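Long-range contact in putative exported protein (Bacteroides fragilis, PDB 3FZX), which is of unknown function but binds calcium ions and has a beta-barrel fold probably related to LolA and LolB, consistent with a lipid-binding role outside the cytoplasm: residues F9-R21 against E187-E199. Sequence-based numbering, arbitrary orientation.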
loop_
_atom_site.group_PDB
_atom_site.type_symbol
_atom_site.label_atom_id
_atom_site.label_comp_id
_atom_site.label_asym_id
_atom_site.label_seq_id
_atom_site.Cartn_x
_atom_site.Cartn_y
_atom_site.Cartn_z
ATOM N N PHE A 9 -6.435 14.267 10.483
ATOM C CA PHE A 9 -6.712 12.973 9.861
ATOM C C PHE A 9 -7.703 13.248 8.726
ATOM O O PHE A 9 -8.861 13.550 8.973
ATOM C CB PHE A 9 -7.273 12.017 10.933
ATOM C CG PHE A 9 -7.288 10.574 10.531
ATOM C CD1 PHE A 9 -8.390 10.032 9.891
ATOM C CD2 PHE A 9 -6.223 9.744 10.837
ATOM C CE1 PHE A 9 -8.418 8.694 9.517
ATOM C CE2 PHE A 9 -6.224 8.394 10.470
ATOM C CZ PHE A 9 -7.334 7.855 9.825
ATOM N N PHE A 10 -7.250 13.133 7.481
ATOM C CA PHE A 10 -8.044 13.538 6.309
ATOM C C PHE A 10 -8.927 12.435 5.752
ATOM O O PHE A 10 -8.775 12.044 4.616
ATOM C CB PHE A 10 -7.076 14.051 5.237
ATOM C CG PHE A 10 -6.304 15.225 5.698
ATOM C CD1 PHE A 10 -6.963 16.424 5.954
ATOM C CD2 PHE A 10 -4.955 15.126 5.988
ATOM C CE1 PHE A 10 -6.279 17.529 6.422
ATOM C CE2 PHE A 10 -4.263 16.222 6.465
ATOM C CZ PHE A 10 -4.928 17.434 6.677
ATOM N N PHE A 11 -9.850 11.946 6.577
ATOM C CA PHE A 11 -10.747 10.846 6.223
ATOM C C PHE A 11 -11.720 10.652 7.392
ATOM O O PHE A 11 -11.377 10.935 8.527
ATOM C CB PHE A 11 -9.952 9.527 5.982
ATOM C CG PHE A 11 -10.738 8.477 5.243
ATOM C CD1 PHE A 11 -10.943 8.593 3.861
ATOM C CD2 PHE A 11 -11.265 7.385 5.902
ATOM C CE1 PHE A 11 -11.677 7.646 3.160
ATOM C CE2 PHE A 11 -11.994 6.399 5.205
ATOM C CZ PHE A 11 -12.217 6.537 3.842
ATOM N N PRO A 12 -12.946 10.187 7.134
ATOM C CA PRO A 12 -13.796 9.942 8.295
ATOM C C PRO A 12 -13.187 8.913 9.238
ATOM O O PRO A 12 -12.503 7.994 8.798
ATOM C CB PRO A 12 -15.079 9.399 7.678
ATOM C CG PRO A 12 -14.683 8.947 6.329
ATOM C CD PRO A 12 -13.682 9.946 5.887
ATOM N N ASN A 13 -13.427 9.087 10.529
ATOM C CA ASN A 13 -12.863 8.209 11.511
ATOM C C ASN A 13 -13.794 7.727 12.631
ATOM O O ASN A 13 -13.328 7.077 13.533
ATOM C CB ASN A 13 -11.553 8.827 12.037
ATOM C CG ASN A 13 -11.716 10.237 12.472
ATOM O OD1 ASN A 13 -12.082 10.463 13.598
ATOM N ND2 ASN A 13 -11.450 11.207 11.580
ATOM N N GLN A 14 -15.101 7.990 12.551
ATOM C CA GLN A 14 -16.064 7.411 13.511
ATOM C C GLN A 14 -16.633 6.137 12.933
ATOM O O GLN A 14 -17.147 6.157 11.826
ATOM C CB GLN A 14 -17.255 8.343 13.768
ATOM C CG GLN A 14 -16.896 9.751 14.136
ATOM C CD GLN A 14 -18.113 10.606 14.513
ATOM O OE1 GLN A 14 -19.274 10.139 14.531
ATOM N NE2 GLN A 14 -17.849 11.877 14.800
ATOM N N GLU A 15 -16.598 5.043 13.688
ATOM C CA GLU A 15 -17.153 3.763 13.216
ATOM C C GLU A 15 -18.580 3.949 12.743
ATOM O O GLU A 15 -19.352 4.601 13.412
ATOM C CB GLU A 15 -17.119 2.687 14.324
ATOM C CG GLU A 15 -15.708 2.196 14.604
ATOM C CD GLU A 15 -15.632 1.023 15.582
ATOM O OE1 GLU A 15 -16.684 0.640 16.176
ATOM O OE2 GLU A 15 -14.495 0.502 15.745
ATOM N N GLY A 16 -18.912 3.378 11.594
ATOM C CA GLY A 16 -20.259 3.478 11.042
ATOM C C GLY A 16 -20.464 4.707 10.167
ATOM O O GLY A 16 -21.409 4.742 9.404
ATOM N N GLU A 17 -19.596 5.718 10.260
ATOM C CA GLU A 17 -19.779 6.949 9.464
ATOM C C GLU A 17 -19.709 6.613 7.976
ATOM O O GLU A 17 -18.930 5.747 7.590
ATOM C CB GLU A 17 -18.733 8.021 9.819
ATOM C CG GLU A 17 -18.882 9.311 9.011
ATOM C CD GLU A 17 -18.015 10.443 9.490
ATOM O OE1 GLU A 17 -17.273 10.276 10.488
ATOM O OE2 GLU A 17 -18.081 11.514 8.850
ATOM N N GLN A 18 -20.500 7.323 7.169
ATOM C CA GLN A 18 -20.668 7.044 5.737
ATOM C C GLN A 18 -20.601 8.332 4.904
ATOM O O GLN A 18 -21.303 9.280 5.190
ATOM C CB GLN A 18 -22.017 6.357 5.541
ATOM C CG GLN A 18 -22.027 5.350 4.449
ATOM C CD GLN A 18 -23.284 4.521 4.463
ATOM O OE1 GLN A 18 -24.174 4.717 3.634
ATOM N NE2 GLN A 18 -23.376 3.599 5.418
ATOM N N ILE A 19 -19.710 8.368 3.922
ATOM C CA ILE A 19 -19.469 9.533 3.070
ATOM C C ILE A 19 -19.824 9.114 1.654
ATOM O O ILE A 19 -19.418 8.029 1.224
ATOM C CB ILE A 19 -17.962 9.953 3.056
ATOM C CG1 ILE A 19 -17.500 10.434 4.436
ATOM C CG2 ILE A 19 -17.683 11.058 2.045
ATOM C CD1 ILE A 19 -18.334 11.443 5.039
ATOM N N THR A 20 -20.588 9.952 0.948
ATOM C CA THR A 20 -20.952 9.714 -0.440
ATOM C C THR A 20 -20.397 10.832 -1.280
ATOM O O THR A 20 -20.542 11.993 -0.926
ATOM C CB THR A 20 -22.451 9.679 -0.608
ATOM O OG1 THR A 20 -22.965 8.700 0.286
ATOM C CG2 THR A 20 -22.864 9.333 -2.071
ATOM N N ARG A 21 -19.751 10.469 -2.389
ATOM C CA ARG A 21 -19.264 11.433 -3.346
ATOM C C ARG A 21 -19.825 11.065 -4.744
ATOM O O ARG A 21 -19.822 9.896 -5.145
ATOM C CB ARG A 21 -17.739 11.445 -3.324
ATOM C CG ARG A 21 -17.171 12.715 -3.921
ATOM C CD ARG A 21 -15.741 13.041 -3.529
ATOM N NE ARG A 21 -14.803 12.259 -4.331
ATOM C CZ ARG A 21 -14.073 11.239 -3.902
ATOM N NH1 ARG A 21 -14.114 10.861 -2.631
ATOM N NH2 ARG A 21 -13.272 10.604 -4.757
ATOM N N GLU A 187 -7.496 18.657 -6.592
ATOM C CA GLU A 187 -8.337 18.112 -5.540
ATOM C C GLU A 187 -8.293 18.979 -4.289
ATOM O O GLU A 187 -7.340 19.749 -4.042
ATOM C CB GLU A 187 -8.082 16.623 -5.261
ATOM C CG GLU A 187 -6.740 16.250 -4.741
ATOM C CD GLU A 187 -6.569 14.710 -4.619
ATOM O OE1 GLU A 187 -7.097 13.949 -5.465
ATOM O OE2 GLU A 187 -5.881 14.253 -3.684
ATOM N N TRP A 188 -9.389 18.888 -3.554
ATOM C CA TRP A 188 -9.606 19.665 -2.385
ATOM C C TRP A 188 -9.881 18.658 -1.283
ATOM O O TRP A 188 -10.738 17.776 -1.469
ATOM C CB TRP A 188 -10.813 20.557 -2.563
ATOM C CG TRP A 188 -10.646 21.757 -3.451
ATOM C CD1 TRP A 188 -10.398 23.032 -3.046
ATOM C CD2 TRP A 188 -10.823 21.817 -4.870
ATOM N NE1 TRP A 188 -10.386 23.880 -4.120
ATOM C CE2 TRP A 188 -10.661 23.166 -5.253
ATOM C CE3 TRP A 188 -11.097 20.862 -5.858
ATOM C CZ2 TRP A 188 -10.735 23.589 -6.588
ATOM C CZ3 TRP A 188 -11.189 21.279 -7.184
ATOM C CH2 TRP A 188 -11.008 22.639 -7.539
ATOM N N TYR A 189 -9.156 18.768 -0.162
ATOM C CA TYR A 189 -9.375 17.845 0.951
ATOM C C TYR A 189 -9.452 18.541 2.298
ATOM O O TYR A 189 -8.906 19.628 2.487
ATOM C CB TYR A 189 -8.335 16.734 0.969
ATOM C CG TYR A 189 -6.898 17.160 1.182
ATOM C CD1 TYR A 189 -6.072 17.480 0.092
ATOM C CD2 TYR A 189 -6.340 17.190 2.461
ATOM C CE1 TYR A 189 -4.740 17.853 0.285
ATOM C CE2 TYR A 189 -4.995 17.557 2.665
ATOM C CZ TYR A 189 -4.207 17.876 1.578
ATOM O OH TYR A 189 -2.889 18.180 1.764
ATOM N N ALA A 190 -10.155 17.876 3.212
ATOM C CA ALA A 190 -10.517 18.433 4.501
ATOM C C ALA A 190 -10.413 17.387 5.601
ATOM O O ALA A 190 -10.600 16.180 5.349
ATOM C CB ALA A 190 -11.968 18.983 4.465
ATOM N N PRO A 191 -10.132 17.844 6.837
ATOM C CA PRO A 191 -10.093 16.985 8.017
ATOM C C PRO A 191 -11.394 16.241 8.214
ATOM O O PRO A 191 -12.461 16.827 8.041
ATOM C CB PRO A 191 -9.915 17.973 9.170
ATOM C CG PRO A 191 -9.333 19.225 8.555
ATOM C CD PRO A 191 -9.670 19.225 7.114
ATOM N N ASN A 192 -11.278 14.962 8.582
ATOM C CA ASN A 192 -12.365 14.064 8.895
ATOM C C ASN A 192 -13.285 13.715 7.699
ATOM O O ASN A 192 -14.310 13.088 7.880
ATOM C CB ASN A 192 -13.185 14.575 10.102
ATOM C CG ASN A 192 -12.309 14.965 11.290
ATOM O OD1 ASN A 192 -11.434 14.215 11.712
ATOM N ND2 ASN A 192 -12.537 16.139 11.825
ATOM N N ILE A 193 -12.901 14.086 6.488
ATOM C CA ILE A 193 -13.717 13.807 5.290
ATOM C C ILE A 193 -12.883 13.178 4.198
ATOM O O ILE A 193 -13.254 12.157 3.650
ATOM C CB ILE A 193 -14.350 15.097 4.723
ATOM C CG1 ILE A 193 -15.198 15.809 5.776
ATOM C CG2 ILE A 193 -15.245 14.795 3.523
ATOM C CD1 ILE A 193 -15.530 17.264 5.356
ATOM N N GLY A 194 -11.720 13.753 3.918
ATOM C CA GLY A 194 -10.902 13.344 2.780
ATOM C C GLY A 194 -11.202 14.280 1.633
ATOM O O GLY A 194 -11.347 15.500 1.832
ATOM N N ILE A 195 -11.366 13.712 0.445
ATOM C CA ILE A 195 -11.603 14.488 -0.774
ATOM C C ILE A 195 -13.022 15.064 -0.786
ATOM O O ILE A 195 -14.026 14.330 -0.743
ATOM C CB ILE A 195 -11.411 13.621 -2.079
ATOM C CG1 ILE A 195 -10.046 12.893 -2.098
ATOM C CG2 ILE A 195 -11.644 14.476 -3.335
ATOM C CD1 ILE A 195 -8.859 13.747 -1.761
ATOM N N VAL A 196 -13.088 16.381 -0.852
ATOM C CA VAL A 196 -14.350 17.115 -0.906
ATOM C C VAL A 196 -14.739 17.380 -2.361
ATOM O O VAL A 196 -15.920 17.378 -2.706
ATOM C CB VAL A 196 -14.217 18.431 -0.102
ATOM C CG1 VAL A 196 -15.380 19.360 -0.313
ATOM C CG2 VAL A 196 -14.077 18.083 1.392
ATOM N N ARG A 197 -13.735 17.623 -3.205
ATOM C CA ARG A 197 -13.965 17.926 -4.597
ATOM C C ARG A 197 -12.732 17.550 -5.389
ATOM O O ARG A 197 -11.619 17.611 -4.859
ATOM C CB ARG A 197 -14.262 19.415 -4.743
ATOM C CG ARG A 197 -14.501 19.872 -6.191
ATOM C CD ARG A 197 -14.677 21.403 -6.304
ATOM N NE ARG A 197 -14.896 21.757 -7.706
ATOM C CZ ARG A 197 -16.075 21.725 -8.342
ATOM N NH1 ARG A 197 -17.207 21.403 -7.723
ATOM N NH2 ARG A 197 -16.128 22.018 -9.631
ATOM N N SER A 198 -12.929 17.130 -6.632
ATOM C CA SER A 198 -11.825 16.919 -7.555
ATOM C C SER A 198 -12.276 17.234 -8.964
ATOM O O SER A 198 -13.478 17.179 -9.270
ATOM C CB SER A 198 -11.306 15.487 -7.511
ATOM O OG SER A 198 -12.203 14.626 -8.179
ATOM N N GLU A 199 -11.309 17.556 -9.821
ATOM C CA GLU A 199 -11.566 17.883 -11.219
ATOM C C GLU A 199 -10.448 17.315 -12.062
ATOM O O GLU A 199 -9.288 17.411 -11.664
ATOM C CB GLU A 199 -11.592 19.393 -11.419
ATOM C CG GLU A 199 -12.735 20.106 -10.736
ATOM C CD GLU A 199 -12.596 21.619 -10.793
ATOM O OE1 GLU A 199 -11.639 22.134 -11.409
ATOM O OE2 GLU A 199 -13.441 22.289 -10.202
HETATM O O HOH W 1 -8.674 15.352 11.764
HETATM O O HOH W 2 -14.731 11.834 0.152
#
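Phe-10 and Tyr-189 meet where the segment leading into strand 18-25 packs against the hairpin turn between strands 180-190 and 194-202, an example of how residues that precede the first strand of a closed antiparallel beta-barrel can pack against a later hairpin; the barrel is consistent with the LolA/LolB clan to which the family belongs. The aromatic pair is edge-to-face: the CD2-CE2 edge of Tyr-189 is directed at one face of Phe-10, with the planes at 82°. CG of Phe-10 stands anti to its carbonyl carbon (chi1 -61°), which turns the rim of the ring to the hairpin, where CD1 lies 3.6 Å from Pro-191 N and CE1 runs alongside Pro-191, 3.9 Å from its CD. Tyr-189 is held at its other end by a hydrogen bond from OH to Pro-109 O.

Polar contacts gather at the hairpin's tip. Asn-192 N donates to Phe-9 O (2.8 Å), joining arm to turn. The amide of Asn-13 bridges the two segments: ND2 gives one hydrogen bond to Asn-192 OD1 at 3.0 Å, lying within the donor's own amide plane, and another to Phe-11 O, so both of its N-H groups are used and its rotation is fixed. A water between Phe-9 N and Asn-192 OD1 adds a further link.

Backbone packing is close as well. Ile-193 and Gly-194 form a classic beta bulge opposite Ala-190, and the glycine lets Phe-10 O approach its CA to 3.1 Å in a CA-H...O contact.

Farther along, Arg-21 reaches across to strand 194-202, its chain bent at chi3 (80°). Its guanidinium, salt-bridged to Asp-84, lays one face over CB of Ile-195, while a second water accepts from Arg-21 NH1 at 3.0 Å and donates to Ile-195 O at 2.7 Å.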